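Local coordinates for AT5G66160 protein (Arabidopsis thaliana, PDB 7BVW) that acts as an E3 ubiquitin ligase through its zinc-binding RING-H2 domain and is probably a sorting receptor for proteins bound for the storage vacuole, at residues L14-F19 and S43-P48; C49-H54 and P70-D75. All coordinates share one frame; numbering follows the deposited sequence.

Overall arrangement
Both contacts belong to the RING-H2 domain and reach one small antiparallel sheet, contact 2 through strand 52-54 alone. Strand 43-46 lies in the middle, with 16-18 and 52-54 on its flanks. Contact 1 joins 16-18 to 43-46. Contact 2 starts directly after it in the chain. Their centres lie about 11 Å apart, and they touch directly: Arg45 N is 2.9 Å from Phe53 O, a probable hydrogen bond, and Leu47 CD1 packs 3.6 Å from Phe53 CE1. Contact 2 supplies three ligands of one zinc site and His54 of another. Contact 1 binds no metal itself, but the Leu47 side chain is about 5 Å from the zinc ion bound by Cys49, His51 and Cys72.

Contact 1. Residues L14-F19 and S43-P48; sequences LPCFTF and SLRLLP
Phe17 and Leu44 form an antiparallel hydrogen-bonded pair. Leu44 N donates to Phe17 O at 2.7 Å. Phe17 N returns a bond to Leu44 O, 2.9 Å long. A third backbone bond runs from Leu46 N to Pro15 O at 3.0 Å. Between these bonds, Cys16 faces Arg45 as a non-hydrogen-bonded pair.

The side chains of Phe17 and Leu44 share one face of the sheet. CG of Phe17 sits between its backbone N and carbonyl carbon (chi1 57°), on the side where the ring lies against Leu44. Leu44 CB lies over one face of that ring as a CH-pi contact, 4.1 Å from the centroid. Leu46 CB meets the ring edge at CE1, and Leu44 CD1 reaches Phe19 CB. At the other end, Leu14 CD1 meets Leu47 CD2 at 3.7 Å.

Arg45 lies on the face with Cys16. Its NH1 makes a weak bond to Leu14 O (3.1 Å, 121° at the hydrogen), while NE forms a salt bridge with Asp59 of helix 55-65. Farther out, helix 21-27 packs on Phe17 and Leu44 through Ala27.

The backbone bonds thus hold an edge strand to the central strand of the RING sheet. The buried Arg45 charge is probably balanced chiefly by Asp59, with Leu14 O adding little.

Contact 2. Residues C49-H54 and P70-D75; sequences CQHAFH and PVCKHD. With ZN (zinc ion), chain D; ZN (zinc ion), chain C.
Cys49 and His51 meet Cys72 at a shared zinc ion. Cys49 SG and Cys72 SG each bind it at 2.3 Å, and His51 ND1 binds it at 2.0 Å. Cys69 completes this site. In both Cys49 (chi1 52°) and Cys72 (chi1 73°), SG sits between the backbone N and the carbonyl carbon, which places both sulfurs at the metal. His54 serves a different zinc ion, which its ND1 binds at 2.3 Å together with Cys31, Cys34 and Cys57. Its NE2 is hydrogen-bonded to Glu42. Alternating ligand pairs on two zinc ions are the cross-brace of RING domains, and His51 and His54 are the histidine pair of the RING-H2 type.

The His51 ring has two further neighbours. Cys72 SG lies in the plane of the imidazole, at its edge and 4.4 Å from the centroid. Val71 CG1 lies over one face of the same ring as a CH-pi contact. The imidazole is therefore bordered by zinc at ND1, sulfur at the edge and a methyl group on a face.

Apolar packing continues the contact toward the helix. The two methyl groups of Val71 divide between partners: CG2 meets the edge of the Phe53 ring, 3.6 Å from CE2. Pro70 CG approaches the same end of the ring, tip to tip, 3.8 Å from CZ. Ile58 of helix 55-65 touches both Phe53 and Pro70. Cys49 CB also packs against His74 CB.

Polar bonding plays a small part. Within 70-75, His74 N makes a weak 3.6 Å hydrogen bond to Cys72 SG, which may ease the negative charge on that thiolate.

The zinc ion thus supplies the bonds that tie the two segments together, and apolar contacts pack round it.

Contact 1. Residues L14-F19 and S43-P48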
# COMPACT_ATOMS: atom_id res chain seq x y z
N LEU A 14 -7.86 4.64 0.44
CA LEU A 14 -7.50 3.37 -0.16
C LEU A 14 -7.94 2.21 0.74
O LEU A 14 -7.98 2.35 1.97
CB LEU A 14 -6.00 3.29 -0.41
CG LEU A 14 -5.48 3.97 -1.68
CD1 LEU A 14 -3.97 4.09 -1.63
CD2 LEU A 14 -5.91 3.19 -2.91
N PRO A 15 -8.29 1.06 0.16
CA PRO A 15 -8.74 -0.07 0.97
C PRO A 15 -7.64 -0.54 1.92
O PRO A 15 -6.46 -0.58 1.57
CB PRO A 15 -9.07 -1.14 -0.07
CG PRO A 15 -9.29 -0.39 -1.34
CD PRO A 15 -8.35 0.76 -1.28
N CYS A 16 -8.05 -0.89 3.14
CA CYS A 16 -7.14 -1.38 4.16
C CYS A 16 -7.76 -2.58 4.85
O CYS A 16 -8.98 -2.71 4.94
CB CYS A 16 -6.79 -0.30 5.19
SG CYS A 16 -8.16 0.18 6.27
N PHE A 17 -6.90 -3.46 5.36
CA PHE A 17 -7.34 -4.70 5.99
C PHE A 17 -6.27 -5.16 6.97
O PHE A 17 -5.14 -4.68 6.97
CB PHE A 17 -7.65 -5.78 4.95
CG PHE A 17 -6.49 -6.10 4.04
CD1 PHE A 17 -6.21 -5.30 2.93
CD2 PHE A 17 -5.70 -7.20 4.28
CE1 PHE A 17 -5.16 -5.60 2.10
CE2 PHE A 17 -4.64 -7.51 3.44
CZ PHE A 17 -4.37 -6.70 2.35
N THR A 18 -6.66 -6.11 7.83
CA THR A 18 -5.78 -6.65 8.85
C THR A 18 -5.20 -7.98 8.39
O THR A 18 -5.90 -8.80 7.80
CB THR A 18 -6.54 -6.84 10.17
OG1 THR A 18 -7.00 -5.57 10.65
CG2 THR A 18 -5.64 -7.46 11.23
N PHE A 19 -3.91 -8.19 8.66
CA PHE A 19 -3.23 -9.43 8.28
C PHE A 19 -3.67 -10.55 9.21
O PHE A 19 -3.16 -10.69 10.32
CB PHE A 19 -1.72 -9.25 8.31
CG PHE A 19 -0.95 -10.39 7.71
CD1 PHE A 19 -0.72 -10.45 6.34
CD2 PHE A 19 -0.48 -11.42 8.50
CE1 PHE A 19 -0.02 -11.51 5.79
CE2 PHE A 19 0.22 -12.48 7.95
CZ PHE A 19 0.45 -12.52 6.59
N SER A 43 -1.81 -3.93 10.12
CA SER A 43 -2.69 -3.21 9.21
C SER A 43 -2.01 -3.06 7.86
O SER A 43 -0.86 -2.60 7.78
CB SER A 43 -3.05 -1.84 9.77
OG SER A 43 -3.90 -1.95 10.90
N LEU A 44 -2.71 -3.45 6.80
CA LEU A 44 -2.19 -3.39 5.44
C LEU A 44 -3.10 -2.53 4.57
O LEU A 44 -4.26 -2.28 4.91
CB LEU A 44 -2.06 -4.79 4.82
CG LEU A 44 -0.78 -5.59 5.06
CD1 LEU A 44 -0.61 -5.97 6.52
CD2 LEU A 44 -0.79 -6.82 4.18
N ARG A 45 -2.56 -2.08 3.45
CA ARG A 45 -3.33 -1.38 2.43
C ARG A 45 -3.13 -2.06 1.08
O ARG A 45 -2.09 -2.68 0.83
CB ARG A 45 -2.93 0.09 2.32
CG ARG A 45 -3.72 1.03 3.23
CD ARG A 45 -3.78 2.43 2.63
NE ARG A 45 -3.78 3.48 3.64
CZ ARG A 45 -4.85 3.83 4.35
NH1 ARG A 45 -6.01 3.22 4.16
NH2 ARG A 45 -4.75 4.80 5.25
N LEU A 46 -4.12 -1.92 0.22
CA LEU A 46 -4.10 -2.51 -1.11
C LEU A 46 -4.14 -1.41 -2.16
O LEU A 46 -4.96 -0.48 -2.07
CB LEU A 46 -5.28 -3.46 -1.31
CG LEU A 46 -5.29 -4.19 -2.65
CD1 LEU A 46 -4.09 -5.12 -2.76
CD2 LEU A 46 -6.59 -4.96 -2.85
N LEU A 47 -3.26 -1.51 -3.15
CA LEU A 47 -3.23 -0.63 -4.31
C LEU A 47 -3.99 -1.26 -5.47
O LEU A 47 -4.13 -2.48 -5.54
CB LEU A 47 -1.78 -0.35 -4.72
CG LEU A 47 -0.91 0.42 -3.71
CD1 LEU A 47 0.42 0.83 -4.34
CD2 LEU A 47 -1.65 1.63 -3.16
N PRO A 48 -4.50 -0.45 -6.40
CA PRO A 48 -5.30 -1.02 -7.50
C PRO A 48 -4.54 -1.99 -8.39
O PRO A 48 -5.17 -2.81 -9.06
CB PRO A 48 -5.75 0.22 -8.29
CG PRO A 48 -4.77 1.28 -7.92
CD PRO A 48 -4.41 1.01 -6.49

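Contact 2. Residues C49-H54 and P70-D75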
# COMPACT_ATOMS: atom_id res chain seq x y z
N CYS A 49 -3.21 -1.93 -8.40
CA CYS A 49 -2.40 -2.86 -9.17
C CYS A 49 -2.27 -4.23 -8.52
O CYS A 49 -1.57 -5.09 -9.06
CB CYS A 49 -1.00 -2.27 -9.40
SG CYS A 49 -0.22 -1.71 -7.88
N GLN A 50 -2.93 -4.43 -7.37
CA GLN A 50 -3.03 -5.70 -6.64
C GLN A 50 -1.81 -6.00 -5.78
O GLN A 50 -1.58 -7.15 -5.42
CB GLN A 50 -3.30 -6.90 -7.57
CG GLN A 50 -4.56 -6.77 -8.41
CD GLN A 50 -5.80 -6.53 -7.57
OE1 GLN A 50 -6.30 -7.43 -6.90
NE2 GLN A 50 -6.29 -5.30 -7.59
N HIS A 51 -1.02 -4.98 -5.43
CA HIS A 51 0.08 -5.14 -4.48
C HIS A 51 -0.30 -4.53 -3.14
O HIS A 51 -0.86 -3.43 -3.09
CB HIS A 51 1.36 -4.49 -5.00
CG HIS A 51 1.90 -5.12 -6.25
ND1 HIS A 51 1.98 -4.45 -7.45
CD2 HIS A 51 2.38 -6.36 -6.49
CE1 HIS A 51 2.49 -5.24 -8.37
NE2 HIS A 51 2.74 -6.41 -7.81
N ALA A 52 0.01 -5.24 -2.07
CA ALA A 52 -0.33 -4.81 -0.72
C ALA A 52 0.93 -4.49 0.07
O ALA A 52 2.01 -5.02 -0.19
CB ALA A 52 -1.16 -5.87 0.01
N PHE A 53 0.77 -3.60 1.05
CA PHE A 53 1.88 -3.17 1.88
C PHE A 53 1.39 -2.93 3.30
O PHE A 53 0.18 -2.88 3.55
CB PHE A 53 2.53 -1.88 1.34
CG PHE A 53 2.88 -1.93 -0.12
CD1 PHE A 53 1.94 -1.60 -1.08
CD2 PHE A 53 4.15 -2.28 -0.52
CE1 PHE A 53 2.27 -1.64 -2.42
CE2 PHE A 53 4.48 -2.32 -1.86
CZ PHE A 53 3.54 -2.00 -2.82
N HIS A 54 2.33 -2.77 4.22
CA HIS A 54 2.03 -2.15 5.50
C HIS A 54 1.35 -0.81 5.25
O HIS A 54 1.79 -0.03 4.40
CB HIS A 54 3.31 -1.95 6.31
CG HIS A 54 3.79 -3.18 7.02
ND1 HIS A 54 5.12 -3.53 7.09
CD2 HIS A 54 3.12 -4.13 7.70
CE1 HIS A 54 5.25 -4.65 7.77
NE2 HIS A 54 4.04 -5.04 8.16
N PRO A 70 5.42 1.29 -5.52
CA PRO A 70 6.88 1.09 -5.47
C PRO A 70 7.35 -0.27 -5.96
O PRO A 70 8.57 -0.50 -6.01
CB PRO A 70 7.19 1.27 -3.97
CG PRO A 70 5.91 0.94 -3.28
CD PRO A 70 4.82 1.40 -4.19
N VAL A 71 6.45 -1.17 -6.35
CA VAL A 71 6.84 -2.49 -6.83
C VAL A 71 6.76 -2.53 -8.36
O VAL A 71 7.75 -2.85 -9.03
CB VAL A 71 5.98 -3.60 -6.21
CG1 VAL A 71 6.32 -4.95 -6.83
CG2 VAL A 71 6.16 -3.63 -4.70
N CYS A 72 5.59 -2.20 -8.91
CA CYS A 72 5.36 -2.29 -10.34
C CYS A 72 5.27 -0.94 -11.03
O CYS A 72 5.08 -0.89 -12.25
CB CYS A 72 4.09 -3.10 -10.62
SG CYS A 72 2.55 -2.25 -10.24
N LYS A 73 5.38 0.16 -10.27
CA LYS A 73 5.40 1.53 -10.81
C LYS A 73 4.10 1.90 -11.52
O LYS A 73 4.10 2.81 -12.35
CB LYS A 73 6.60 1.74 -11.73
CG LYS A 73 7.94 1.76 -11.00
N HIS A 74 3.00 1.23 -11.19
CA HIS A 74 1.70 1.64 -11.69
C HIS A 74 1.36 3.03 -11.18
O HIS A 74 1.27 3.25 -9.97
CB HIS A 74 0.63 0.64 -11.26
CG HIS A 74 -0.77 1.15 -11.38
ND1 HIS A 74 -1.50 1.07 -12.54
CD2 HIS A 74 -1.58 1.75 -10.47
CE1 HIS A 74 -2.70 1.59 -12.35
NE2 HIS A 74 -2.77 2.02 -11.10
N ASP A 75 1.17 3.97 -12.10
CA ASP A 75 0.98 5.37 -11.73
C ASP A 75 -0.45 5.63 -11.28
O ASP A 75 -1.41 5.15 -11.88
CB ASP A 75 1.33 6.28 -12.91
CG ASP A 75 2.79 6.22 -13.27
OD1 ASP A 75 3.63 6.15 -12.35
OD2 ASP A 75 3.11 6.23 -14.48
ZN ZN D . 1.92 -2.50 -8.01
ZN ZN C . 6.33 -2.28 5.61